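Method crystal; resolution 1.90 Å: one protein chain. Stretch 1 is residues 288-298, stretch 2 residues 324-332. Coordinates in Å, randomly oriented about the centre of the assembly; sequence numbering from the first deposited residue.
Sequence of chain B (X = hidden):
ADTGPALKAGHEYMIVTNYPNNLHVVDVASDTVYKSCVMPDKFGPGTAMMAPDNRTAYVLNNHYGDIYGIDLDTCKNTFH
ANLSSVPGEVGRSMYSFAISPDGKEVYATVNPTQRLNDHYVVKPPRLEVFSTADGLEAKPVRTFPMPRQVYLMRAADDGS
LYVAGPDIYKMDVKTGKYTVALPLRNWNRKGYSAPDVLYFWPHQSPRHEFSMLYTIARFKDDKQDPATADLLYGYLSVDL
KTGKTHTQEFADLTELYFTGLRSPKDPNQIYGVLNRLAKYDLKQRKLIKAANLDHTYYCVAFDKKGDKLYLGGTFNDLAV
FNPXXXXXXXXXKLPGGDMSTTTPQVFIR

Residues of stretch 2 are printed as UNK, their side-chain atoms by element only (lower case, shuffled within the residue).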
# COMPACT_ATOMS: atom_id res chain seq x y z
N ILE B 288 26.52 2.02 22.80
CA ILE B 288 27.64 2.86 23.19
C ILE B 288 27.59 4.19 22.43
O ILE B 288 27.86 5.24 23.00
CB ILE B 288 29.04 2.14 23.06
CG1 ILE B 288 29.85 2.69 21.89
CG2 ILE B 288 28.90 0.63 22.96
CD1 ILE B 288 30.86 3.76 22.30
N LYS B 289 27.16 4.15 21.16
CA LYS B 289 27.07 5.37 20.35
C LYS B 289 26.25 5.21 19.08
O LYS B 289 26.22 4.15 18.47
CB LYS B 289 28.47 5.86 19.98
CG LYS B 289 28.51 7.25 19.37
CD LYS B 289 29.95 7.72 19.30
CE LYS B 289 30.07 9.13 18.74
NZ LYS B 289 31.50 9.55 18.69
N ALA B 290 25.60 6.30 18.67
CA ALA B 290 24.78 6.31 17.47
C ALA B 290 25.15 7.55 16.66
O ALA B 290 25.54 8.58 17.22
CB ALA B 290 23.30 6.33 17.84
N ALA B 291 25.10 7.43 15.35
CA ALA B 291 25.42 8.54 14.47
C ALA B 291 24.27 8.77 13.49
O ALA B 291 23.61 7.82 13.05
CB ALA B 291 26.71 8.26 13.70
N ASN B 292 23.99 10.05 13.21
CA ASN B 292 22.94 10.41 12.26
C ASN B 292 23.49 10.31 10.84
O ASN B 292 24.65 10.64 10.60
CB ASN B 292 22.42 11.82 12.53
CG ASN B 292 21.72 11.93 13.86
OD1 ASN B 292 21.05 10.99 14.31
ND2 ASN B 292 21.88 13.07 14.52
N LEU B 293 22.65 9.84 9.93
CA LEU B 293 23.04 9.66 8.53
C LEU B 293 22.49 10.74 7.61
O LEU B 293 21.55 11.45 7.96
CB LEU B 293 22.57 8.29 8.05
CG LEU B 293 22.94 7.10 8.95
CD1 LEU B 293 22.21 5.87 8.51
CD2 LEU B 293 24.43 6.89 8.90
N ASP B 294 23.09 10.85 6.43
CA ASP B 294 22.65 11.82 5.43
C ASP B 294 21.33 11.35 4.82
O ASP B 294 20.59 12.15 4.24
CB ASP B 294 23.71 11.97 4.33
CG ASP B 294 24.97 12.67 4.82
OD1 ASP B 294 25.12 12.95 6.03
OD2 ASP B 294 25.84 12.94 3.96
N HIS B 295 21.07 10.05 4.92
CA HIS B 295 19.85 9.42 4.44
C HIS B 295 19.86 7.96 4.88
O HIS B 295 20.82 7.51 5.50
CB HIS B 295 19.70 9.55 2.90
CG HIS B 295 20.82 8.93 2.12
ND1 HIS B 295 20.89 7.58 1.87
CD2 HIS B 295 21.89 9.49 1.51
CE1 HIS B 295 21.96 7.33 1.13
NE2 HIS B 295 22.58 8.47 0.90
N THR B 296 18.77 7.25 4.60
CA THR B 296 18.69 5.84 4.97
C THR B 296 19.71 5.02 4.21
O THR B 296 19.97 5.27 3.03
CB THR B 296 17.29 5.27 4.67
OG1 THR B 296 16.32 5.98 5.44
CG2 THR B 296 17.20 3.80 5.04
N TYR B 297 20.35 4.10 4.92
CA TYR B 297 21.32 3.18 4.34
C TYR B 297 20.85 1.79 4.78
O TYR B 297 20.30 1.63 5.87
CB TYR B 297 22.74 3.45 4.85
CG TYR B 297 23.41 4.66 4.24
CD1 TYR B 297 23.41 5.89 4.90
CD2 TYR B 297 24.08 4.58 3.02
CE1 TYR B 297 24.04 7.01 4.36
CE2 TYR B 297 24.71 5.68 2.46
CZ TYR B 297 24.68 6.90 3.14
OH TYR B 297 25.27 8.01 2.58
N TYR B 298 21.02 0.79 3.92
CA TYR B 298 20.58 -0.56 4.23
C TYR B 298 21.64 -1.51 4.78
O TYR B 298 21.42 -2.20 5.78
CB TYR B 298 20.08 -1.27 2.97
CG TYR B 298 18.78 -0.81 2.37
CD1 TYR B 298 17.78 -0.22 3.13
CD2 TYR B 298 18.52 -1.06 1.02
CE1 TYR B 298 16.54 0.11 2.56
CE2 TYR B 298 17.31 -0.74 0.44
CZ TYR B 298 16.32 -0.16 1.21
OH TYR B 298 15.12 0.13 0.61
N UNK B 324 35.56 3.76 15.16
CA UNK B 324 35.89 4.16 16.53
C UNK B 324 35.16 5.44 16.91
O UNK B 324 34.46 5.49 17.92
c UNK B 324 38.19 3.12 16.34
c UNK B 324 37.40 4.36 16.70
o UNK B 324 37.84 2.02 16.83
o UNK B 324 39.15 3.25 15.55
N UNK B 325 35.34 6.48 16.11
CA UNK B 325 34.70 7.76 16.37
C UNK B 325 33.24 7.78 15.92
O UNK B 325 32.48 8.62 16.37
c UNK B 325 35.48 8.91 15.70
c UNK B 325 36.92 8.95 16.20
o UNK B 325 35.49 8.73 14.28
N UNK B 326 32.86 6.83 15.06
CA UNK B 326 31.51 6.74 14.49
C UNK B 326 31.14 7.98 13.66
O UNK B 326 30.00 8.46 13.69
c UNK B 326 28.28 5.28 16.05
c UNK B 326 30.43 6.48 15.57
c UNK B 326 29.68 4.57 14.13
c UNK B 326 29.70 5.12 15.54
N UNK B 327 32.11 8.48 12.90
CA UNK B 327 31.87 9.64 12.07
C UNK B 327 32.25 9.43 10.63
O UNK B 327 33.26 8.82 10.32
o UNK B 327 33.43 13.19 13.76
o UNK B 327 32.00 13.19 15.45
c UNK B 327 32.49 12.68 14.41
c UNK B 327 32.57 10.86 12.64
c UNK B 327 31.90 11.37 13.91
N UNK B 328 31.41 9.98 9.74
CA UNK B 328 31.62 9.85 8.32
C UNK B 328 32.87 10.58 7.88
O UNK B 328 33.01 11.78 8.06
n UNK B 328 28.77 12.88 4.33
c UNK B 328 29.75 12.12 5.15
c UNK B 328 29.34 10.68 5.31
c UNK B 328 30.37 9.93 6.11
c UNK B 328 30.41 10.40 7.55
N UNK B 329 33.81 9.80 7.33
CA UNK B 329 35.08 10.29 6.81
C UNK B 329 34.88 10.83 5.40
O UNK B 329 35.39 11.90 5.06
c UNK B 329 36.42 8.69 8.24
c UNK B 329 37.45 9.67 6.18
c UNK B 329 36.16 9.17 6.81
N UNK B 330 34.15 10.09 4.57
CA UNK B 330 33.89 10.54 3.20
C UNK B 330 32.78 9.76 2.52
O UNK B 330 32.16 8.90 3.13
c UNK B 330 36.76 9.56 -0.08
c UNK B 330 35.83 9.16 2.23
c UNK B 330 37.10 9.25 1.38
n UNK B 330 37.93 9.34 -1.01
c UNK B 330 35.16 10.51 2.35
N UNK B 331 32.51 10.11 1.27
CA UNK B 331 31.49 9.45 0.47
C UNK B 331 32.07 9.09 -0.88
O UNK B 331 32.76 9.90 -1.50
c UNK B 331 30.28 10.37 0.22
o UNK B 331 29.64 11.64 2.13
c UNK B 331 29.48 10.61 1.46
n UNK B 331 28.61 9.66 1.80
N UNK B 332 31.78 7.87 -1.31
CA UNK B 332 32.21 7.39 -2.61
C UNK B 332 30.97 7.49 -3.48
O UNK B 332 29.96 6.85 -3.20
c UNK B 332 33.02 5.39 -3.94
c UNK B 332 32.69 5.91 -2.54
c UNK B 332 34.33 4.37 -1.35
c UNK B 332 33.90 5.79 -1.61
O HOH W 1 26.66 9.78 3.82

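Position 324 carries two carbons, the second bearing two oxygens, a short carboxylate. Its CB points away from stretch 1 and it makes no contact there: Asp324.

At position 325 one carbon carries an oxygen and a carbon, a beta-branched hydroxyl pattern, and the backbone O meets Lys289: Thr325. Its CA-to-CB bond points away, so the contact is made by the backbone. Lys289, extended with all four chi angles t, reaches across so that its NZ donates a hydrogen bond to O of Thr325 at 2.7 Å.

Position 326 has four carbons, forked at the second, and no polar atom; a carbon at the fork's end lies against Lys289 and Ala291. This is Leu326. It gives the largest covered area of either stretch. Its phi/psi of 62/39 is a left-handed conformation, and both chi angles lie between wells. CD1 lies 3.4 Å from O of Lys289 and 4.1 Å from CB of Ala291, while O of Leu326 stands 3.3 Å from that same Ala291 CB. The small alanine side chain thus meets both backbone and side chain of one residue.

Position 327 shows three carbons in an unbranched run, the third carrying two oxygens. Its CA-to-CB bond points sideways, and it makes no contact with stretch 1: Glu327.

Position 328 is a row of four carbons ending in a nitrogen that comes to the Asp294 carboxylate, the mark of lysine. Lys328 bends at chi3 (p), and its NZ forms a salt bridge with Asp294, 3.0 Å from OD2.

Position 329 has one carbon carrying two others and is out of reach: Val329. Position 330 repeats the four-carbon chain with a terminal nitrogen, likewise out of reach: Lys330.

Position 331 has two carbons, the second carrying one oxygen and one nitrogen, the nitrogen lying near the Tyr297 OH; hence Asn331. Its OD1 accepts a hydrogen bond from NZ of Lys328 at 2.7 Å. Its ND2 is 3.8 Å from OH of Tyr297, and water 1 spans the gap: ND2 donates to the water O at 2.8 Å, and the water O donates to the Tyr297 OH at 2.6 Å.

Position 332 has four carbons, forked at the first with one arm two carbons long, buried but beyond reach of stretch 1: Ile332.

The contact is small, 336 Å² in all. Leucine against alanine supplies the apolar centre, a lysine from each stretch reaches across to an oxygen on the other, and one water completes the tyrosine–asparagine link. Lys328 NZ serves twice, joining Asp294 across the contact and Asn331 within its own stretch.

Stretch 2 (324-332) DTLEKVKNI
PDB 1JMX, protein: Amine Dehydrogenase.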